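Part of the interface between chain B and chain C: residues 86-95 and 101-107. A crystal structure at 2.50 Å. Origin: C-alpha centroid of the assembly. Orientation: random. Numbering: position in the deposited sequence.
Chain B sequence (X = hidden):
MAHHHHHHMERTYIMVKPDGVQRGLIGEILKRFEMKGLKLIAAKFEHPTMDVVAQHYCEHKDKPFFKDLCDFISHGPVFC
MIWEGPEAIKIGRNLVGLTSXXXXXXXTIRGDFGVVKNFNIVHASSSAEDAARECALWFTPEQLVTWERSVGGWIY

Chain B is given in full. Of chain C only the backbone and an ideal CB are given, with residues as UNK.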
# COMPACT_ATOMS: atom_id res chain seq x y z
N PRO B 86 5.52 10.68 -23.36
CA PRO B 86 6.11 12.02 -23.49
C PRO B 86 7.14 12.26 -22.36
O PRO B 86 6.82 12.07 -21.19
CB PRO B 86 4.90 12.96 -23.38
CG PRO B 86 3.70 12.12 -23.68
CD PRO B 86 4.06 10.73 -23.19
N GLU B 87 8.37 12.61 -22.71
CA GLU B 87 9.45 12.87 -21.75
C GLU B 87 9.66 11.69 -20.77
O GLU B 87 9.84 11.88 -19.55
CB GLU B 87 9.21 14.21 -21.03
CG GLU B 87 9.38 15.46 -21.94
CD GLU B 87 9.28 16.77 -21.16
OE1 GLU B 87 8.14 17.33 -20.99
OE2 GLU B 87 10.35 17.23 -20.70
N ALA B 88 9.65 10.48 -21.32
CA ALA B 88 9.82 9.27 -20.52
C ALA B 88 11.16 9.21 -19.80
O ALA B 88 11.25 8.63 -18.71
CB ALA B 88 9.61 7.99 -21.38
N ILE B 89 12.19 9.79 -20.39
CA ILE B 89 13.53 9.63 -19.85
C ILE B 89 13.68 10.41 -18.54
O ILE B 89 14.04 9.84 -17.50
CB ILE B 89 14.60 10.04 -20.87
CG1 ILE B 89 14.64 9.02 -22.01
CG2 ILE B 89 15.95 10.15 -20.20
CD1 ILE B 89 15.13 9.58 -23.33
N LYS B 90 13.38 11.70 -18.62
CA LYS B 90 13.32 12.58 -17.47
C LYS B 90 12.40 11.99 -16.38
O LYS B 90 12.71 12.06 -15.18
CB LYS B 90 12.89 14.00 -17.90
CG LYS B 90 12.78 14.97 -16.73
CD LYS B 90 12.53 16.42 -17.12
CE LYS B 90 12.84 17.36 -15.93
NZ LYS B 90 12.20 18.71 -16.03
N ILE B 91 11.30 11.37 -16.79
CA ILE B 91 10.34 10.81 -15.84
C ILE B 91 10.96 9.61 -15.10
O ILE B 91 10.77 9.44 -13.88
CB ILE B 91 9.00 10.44 -16.54
CG1 ILE B 91 8.15 11.70 -16.80
CG2 ILE B 91 8.22 9.42 -15.74
CD1 ILE B 91 6.86 11.46 -17.59
N GLY B 92 11.70 8.79 -15.84
CA GLY B 92 12.41 7.65 -15.28
C GLY B 92 13.32 8.13 -14.18
O GLY B 92 13.29 7.60 -13.05
N ARG B 93 14.14 9.14 -14.50
CA ARG B 93 15.00 9.83 -13.54
C ARG B 93 14.23 10.36 -12.31
O ARG B 93 14.66 10.16 -11.17
CB ARG B 93 15.84 10.89 -14.25
CG ARG B 93 16.90 10.23 -15.18
CD ARG B 93 17.70 11.16 -16.11
NE ARG B 93 17.93 12.50 -15.57
CZ ARG B 93 17.63 13.63 -16.22
NH1 ARG B 93 17.86 14.80 -15.63
NH2 ARG B 93 17.13 13.60 -17.46
N ASN B 94 13.09 11.01 -12.53
CA ASN B 94 12.27 11.48 -11.42
C ASN B 94 11.78 10.35 -10.51
O ASN B 94 11.74 10.51 -9.28
CB ASN B 94 11.05 12.24 -11.93
CG ASN B 94 11.42 13.55 -12.59
OD1 ASN B 94 12.56 14.03 -12.50
ND2 ASN B 94 10.44 14.16 -13.26
N LEU B 95 11.39 9.22 -11.10
CA LEU B 95 10.84 8.12 -10.31
C LEU B 95 11.93 7.44 -9.52
O LEU B 95 11.73 7.02 -8.39
CB LEU B 95 10.12 7.08 -11.19
CG LEU B 95 8.80 7.47 -11.87
CD1 LEU B 95 8.08 6.26 -12.42
CD2 LEU B 95 7.87 8.29 -10.95
N UNK C 101 3.24 17.54 -14.44
CA UNK C 101 3.66 16.31 -13.80
C UNK C 101 5.14 15.95 -13.93
O UNK C 101 5.69 15.40 -12.99
CB UNK C 101 2.83 15.16 -14.37
N UNK C 102 5.78 16.30 -15.04
CA UNK C 102 7.19 15.99 -15.25
C UNK C 102 8.04 16.78 -14.28
O UNK C 102 9.23 16.52 -14.09
CB UNK C 102 7.61 16.29 -16.69
N UNK C 103 7.43 17.75 -13.62
CA UNK C 103 8.19 18.60 -12.70
C UNK C 103 7.82 18.36 -11.24
O UNK C 103 8.45 18.87 -10.32
CB UNK C 103 7.97 20.07 -13.05
N UNK C 104 6.79 17.55 -11.04
CA UNK C 104 6.31 17.26 -9.72
C UNK C 104 7.19 16.16 -9.12
O UNK C 104 7.63 15.23 -9.82
CB UNK C 104 4.84 16.85 -9.75
N UNK C 105 7.48 16.25 -7.83
CA UNK C 105 8.33 15.23 -7.25
C UNK C 105 7.54 13.96 -6.89
O UNK C 105 6.32 14.01 -6.63
CB UNK C 105 9.03 15.79 -6.01
N UNK C 106 8.22 12.82 -6.95
CA UNK C 106 7.64 11.56 -6.55
C UNK C 106 7.10 11.76 -5.13
O UNK C 106 7.68 12.52 -4.33
CB UNK C 106 8.66 10.42 -6.62
N UNK C 107 5.97 11.13 -4.82
CA UNK C 107 5.33 11.37 -3.54
C UNK C 107 4.08 12.18 -3.71
O UNK C 107 3.11 11.98 -2.99
CB UNK C 107 6.29 12.08 -2.58

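Chain B offers one side of a helix that starts at residue 88 and runs on past 95, with B:Glu87 at the N-cap position just before it. B:Glu87, B:Lys90 and B:Asn94 point their CA-to-CB bonds toward chain C, and the side chain of B:Ile91 reaches it from a sideways start.

Position 101 has its CB sideways to the helix, with nothing of the chain B stretch within 5.5 Å. Chain B sets little demand here. Phi of -60° allows proline among many others. The residue is C:Pro101, and its carbonyl O accepts a hydrogen bond from the backbone N of position 104.

Position 102 turns its CB toward chain B. Its ideal CB lies 4.5 Å from B:Glu87 OE1, 4.6 Å from B:Ile91 CG1 and 4.9 Å from B:Asn94 ND2. The surroundings are mixed: a carboxylate, an aliphatic side chain and an amide. A compact aliphatic side chain would suit it, and a threonine or a small polar group could also be considered. The residue is C:Val102, with chi1 in p. Its CG2 packs 3.5 Å from B:Lys90 CD, along the aliphatic part of the lysine, and 4.2 Å from B:Ile91 CG1. Its CG1 lies 4.0 Å from B:Glu87 OE1. The backbone contributes as well: B:Asn94 ND2 donates a weak hydrogen bond to C:Val102 O, 2.8 Å long but bent to 127°.

Position 103 points its CB away from the helix, yet the ideal CB is 5.4 Å from B:Lys90 NZ. A small residue would be tolerated. A longer acidic or polar one could turn back to the amine. The residue is C:Glu103. Its end comes nearer than its CB direction suggests, and OE2 forms a salt bridge with B:Lys90 NZ at 2.8 Å.

Position 104 points away, and chain B gives no guide to its side chain. The residue is C:Ser104; its OG is hydrogen-bonded to a residue just outside the stretch.

Position 105 also points away from the chain B stretch. Many residues would fit. It is C:Ala105.

Position 106 turns its CB toward the helix, 4.1 Å from B:Asn94 O and 4.9 Å from B:Leu95 CA. So close to the helix backbone, a small side chain is the simplest fit. The residue is C:Ala106. A water links it to B:Asn94: it donates to B:Asn94 O at 2.9 Å and accepts from C:Ala106 N at 2.8 Å.

Position 107 has phi 108° and psi -34°. A CB there would jam against the preceding carbonyl O, which calls for glycine. It is C:Gly107.

Chain C, residues 101-107: PVESAAG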
# COMPACT_ATOMS: atom_id res chain seq x y z
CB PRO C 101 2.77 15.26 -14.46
CG PRO C 101 1.50 16.01 -14.72
CD PRO C 101 2.01 17.32 -15.23
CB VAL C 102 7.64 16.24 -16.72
CG1 VAL C 102 7.51 17.72 -17.11
CG2 VAL C 102 9.08 15.77 -16.92
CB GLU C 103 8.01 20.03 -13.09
CG GLU C 103 9.34 20.69 -13.18
CD GLU C 103 9.58 21.25 -14.56
OE1 GLU C 103 8.72 22.04 -15.04
OE2 GLU C 103 10.63 20.88 -15.14
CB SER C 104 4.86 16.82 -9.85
OG SER C 104 4.09 17.80 -10.52
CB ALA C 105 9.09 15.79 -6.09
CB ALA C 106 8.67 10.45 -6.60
O HOH W 1 10.85 12.90 -7.98
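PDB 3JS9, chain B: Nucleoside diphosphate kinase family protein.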